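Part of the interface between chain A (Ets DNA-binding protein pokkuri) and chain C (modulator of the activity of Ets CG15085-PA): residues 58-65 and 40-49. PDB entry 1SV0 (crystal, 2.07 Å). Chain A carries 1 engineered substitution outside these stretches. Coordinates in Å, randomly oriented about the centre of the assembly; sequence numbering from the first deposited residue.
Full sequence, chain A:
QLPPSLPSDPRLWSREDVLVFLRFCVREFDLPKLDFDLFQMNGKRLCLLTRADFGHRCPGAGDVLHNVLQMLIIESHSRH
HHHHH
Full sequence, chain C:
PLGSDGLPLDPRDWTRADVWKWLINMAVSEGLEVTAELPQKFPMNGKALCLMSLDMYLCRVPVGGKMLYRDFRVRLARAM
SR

Chain A 58-65: CPGAGDVL
Chain C 40-49: QKFPMNGKAL

How are the two backbones laid out? Each stretch is a loop that runs into a helix. In chain A, A61(A) is the N-cap and the helix starts at G62(A); in chain C, N45(C) is the N-cap and the helix starts at G46(C). The loops meet where G60(A) CA lies 5.3 Å from K41(C) CA, and the helices where V64(A) CA lies 7.0 Å from A48(C) CA, so both chains advance in the same sense along the contact.

Why can the loops come so close? G60(A), at phi/psi 101/-30, has no side chain, and a CB there would sit 2.7 Å from P43(C) CG. The proline ring, C-gamma endo, fills that space: P43(C) CD approaches G60(A) O to 3.5 Å, and P43(C) CG lies 4.3 Å from P59(A) O. K41(C), at -78/-14, points its CA-to-CB bond away, leaving its backbone beside the glycine.

Which bump fills the hollow farther along? M44(C), extended at -157/171, has its CA-to-CB bond toward chain A; chi angles of 58° (p), -173° (t) and 83° (p) then carry CE to the contact. This methyl reaches three neighbours: G60(A) O at 3.3 Å, A61(A) CB at 4.2 Å and V64(A) CG2 at 4.1 Å. V64(A), chi1 172° (t), also sets CG1 4.5 Å from A48(C) CB. No hydrogen bond crosses; the two stretches meet by van der Waals packing, part between apolar side chains and part against the carbonyl oxygen of G60(A), burying 246 Å² with both sides summed.

What shapes each helix start? On chain C, N45(C), chi1 66° (p), caps its helix: OD1 accepts from A48(C) N at 3.1 Å. On chain A, A61(A) N donates to C58(A) O at 3.3 Å, and A61(A) O accepts from L65(A) N at 3.1 Å. D63(A), chi1 54° (p), takes a weak bond on OD2 from V64(A) N at 2.7 Å.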

# COMPACT_ATOMS: atom_id res chain seq x y z
N CYS A 58 9.40 1.96 7.41
CA CYS A 58 8.78 2.43 6.17
C CYS A 58 7.58 3.28 6.53
O CYS A 58 6.44 2.83 6.48
CB CYS A 58 8.33 1.25 5.31
SG CYS A 58 7.54 1.74 3.75
N PRO A 59 7.82 4.55 6.92
CA PRO A 59 6.74 5.45 7.29
C PRO A 59 5.83 5.71 6.09
O PRO A 59 6.30 6.00 5.00
CB PRO A 59 7.48 6.70 7.75
CG PRO A 59 8.66 6.71 6.84
CD PRO A 59 9.11 5.27 6.87
N GLY A 60 4.52 5.59 6.31
CA GLY A 60 3.59 5.82 5.23
C GLY A 60 3.06 4.56 4.58
O GLY A 60 1.93 4.55 4.10
N ALA A 61 3.85 3.48 4.57
CA ALA A 61 3.40 2.24 3.95
C ALA A 61 3.81 0.96 4.68
O ALA A 61 3.58 -0.14 4.18
CB ALA A 61 3.88 2.17 2.50
N GLY A 62 4.42 1.11 5.85
CA GLY A 62 4.86 -0.05 6.60
C GLY A 62 3.75 -1.03 6.92
O GLY A 62 3.96 -2.25 6.88
N ASP A 63 2.56 -0.52 7.23
CA ASP A 63 1.44 -1.39 7.56
C ASP A 63 0.99 -2.22 6.36
O ASP A 63 0.62 -3.38 6.51
CB ASP A 63 0.26 -0.60 8.14
CG ASP A 63 -0.19 0.56 7.26
OD1 ASP A 63 -1.14 1.26 7.67
OD2 ASP A 63 0.38 0.78 6.16
N VAL A 64 1.04 -1.63 5.17
CA VAL A 64 0.67 -2.36 3.96
C VAL A 64 1.66 -3.51 3.76
O VAL A 64 1.26 -4.66 3.57
CB VAL A 64 0.73 -1.45 2.71
CG1 VAL A 64 0.54 -2.29 1.44
CG2 VAL A 64 -0.35 -0.38 2.80
N LEU A 65 2.96 -3.20 3.80
CA LEU A 65 4.00 -4.22 3.62
C LEU A 65 3.83 -5.35 4.62
O LEU A 65 3.93 -6.52 4.27
CB LEU A 65 5.39 -3.61 3.79
CG LEU A 65 5.82 -2.57 2.75
CD1 LEU A 65 7.21 -2.05 3.11
CD2 LEU A 65 5.81 -3.20 1.36
N GLN C 40 1.04 12.84 1.68
CA GLN C 40 2.23 12.23 2.25
C GLN C 40 1.87 11.03 3.13
O GLN C 40 2.73 10.19 3.40
CB GLN C 40 3.03 13.26 3.06
CG GLN C 40 3.70 14.31 2.19
CD GLN C 40 4.49 15.33 2.98
OE1 GLN C 40 3.92 16.16 3.68
NE2 GLN C 40 5.81 15.27 2.86
N LYS C 41 0.62 10.95 3.57
CA LYS C 41 0.17 9.83 4.40
C LYS C 41 -0.08 8.61 3.51
O LYS C 41 -0.22 7.48 4.00
CB LYS C 41 -1.15 10.16 5.12
CG LYS C 41 -1.12 11.39 6.03
CD LYS C 41 -0.23 11.17 7.24
CE LYS C 41 -0.25 12.39 8.15
NZ LYS C 41 0.67 12.24 9.32
N PHE C 42 -0.14 8.84 2.20
CA PHE C 42 -0.41 7.78 1.24
C PHE C 42 0.63 7.71 0.12
O PHE C 42 0.32 7.98 -1.04
CB PHE C 42 -1.79 7.95 0.60
CG PHE C 42 -2.93 7.97 1.58
CD1 PHE C 42 -3.24 9.12 2.29
CD2 PHE C 42 -3.71 6.84 1.77
CE1 PHE C 42 -4.32 9.15 3.17
CE2 PHE C 42 -4.79 6.85 2.65
CZ PHE C 42 -5.09 8.02 3.36
N PRO C 43 1.88 7.37 0.45
CA PRO C 43 2.93 7.28 -0.56
C PRO C 43 2.86 5.90 -1.25
O PRO C 43 3.78 5.09 -1.11
CB PRO C 43 4.21 7.44 0.26
CG PRO C 43 3.87 6.70 1.52
CD PRO C 43 2.44 7.17 1.81
N MET C 44 1.77 5.64 -1.97
CA MET C 44 1.57 4.35 -2.63
C MET C 44 0.61 4.48 -3.82
O MET C 44 -0.02 5.52 -3.99
CB MET C 44 1.00 3.36 -1.62
CG MET C 44 -0.32 3.86 -1.01
SD MET C 44 -0.98 2.86 0.34
CE MET C 44 -0.03 3.51 1.71
N ASN C 45 0.48 3.41 -4.61
CA ASN C 45 -0.41 3.42 -5.78
C ASN C 45 -1.76 2.75 -5.51
O ASN C 45 -2.05 2.36 -4.38
CB ASN C 45 0.27 2.77 -6.99
CG ASN C 45 0.53 1.27 -6.81
OD1 ASN C 45 0.05 0.65 -5.86
ND2 ASN C 45 1.28 0.69 -7.73
N GLY C 46 -2.58 2.62 -6.55
CA GLY C 46 -3.88 2.01 -6.39
C GLY C 46 -3.85 0.55 -5.91
O GLY C 46 -4.70 0.14 -5.12
N LYS C 47 -2.88 -0.22 -6.39
CA LYS C 47 -2.76 -1.62 -5.98
C LYS C 47 -2.66 -1.72 -4.47
O LYS C 47 -3.28 -2.58 -3.85
CB LYS C 47 -1.52 -2.27 -6.60
CG LYS C 47 -1.65 -2.65 -8.07
CD LYS C 47 -0.61 -3.71 -8.42
CE LYS C 47 -0.91 -4.40 -9.74
NZ LYS C 47 0.06 -5.50 -10.02
N ALA C 48 -1.88 -0.82 -3.88
CA ALA C 48 -1.69 -0.77 -2.44
C ALA C 48 -2.99 -0.39 -1.74
O ALA C 48 -3.34 -0.96 -0.70
CB ALA C 48 -0.58 0.23 -2.07
N LEU C 49 -3.71 0.57 -2.32
CA LEU C 49 -4.97 1.04 -1.73
C LEU C 49 -6.00 -0.09 -1.64
O LEU C 49 -6.77 -0.16 -0.69
CB LEU C 49 -5.53 2.23 -2.53
CG LEU C 49 -5.62 3.58 -1.81
CD1 LEU C 49 -4.35 3.87 -1.03
CD2 LEU C 49 -5.90 4.69 -2.83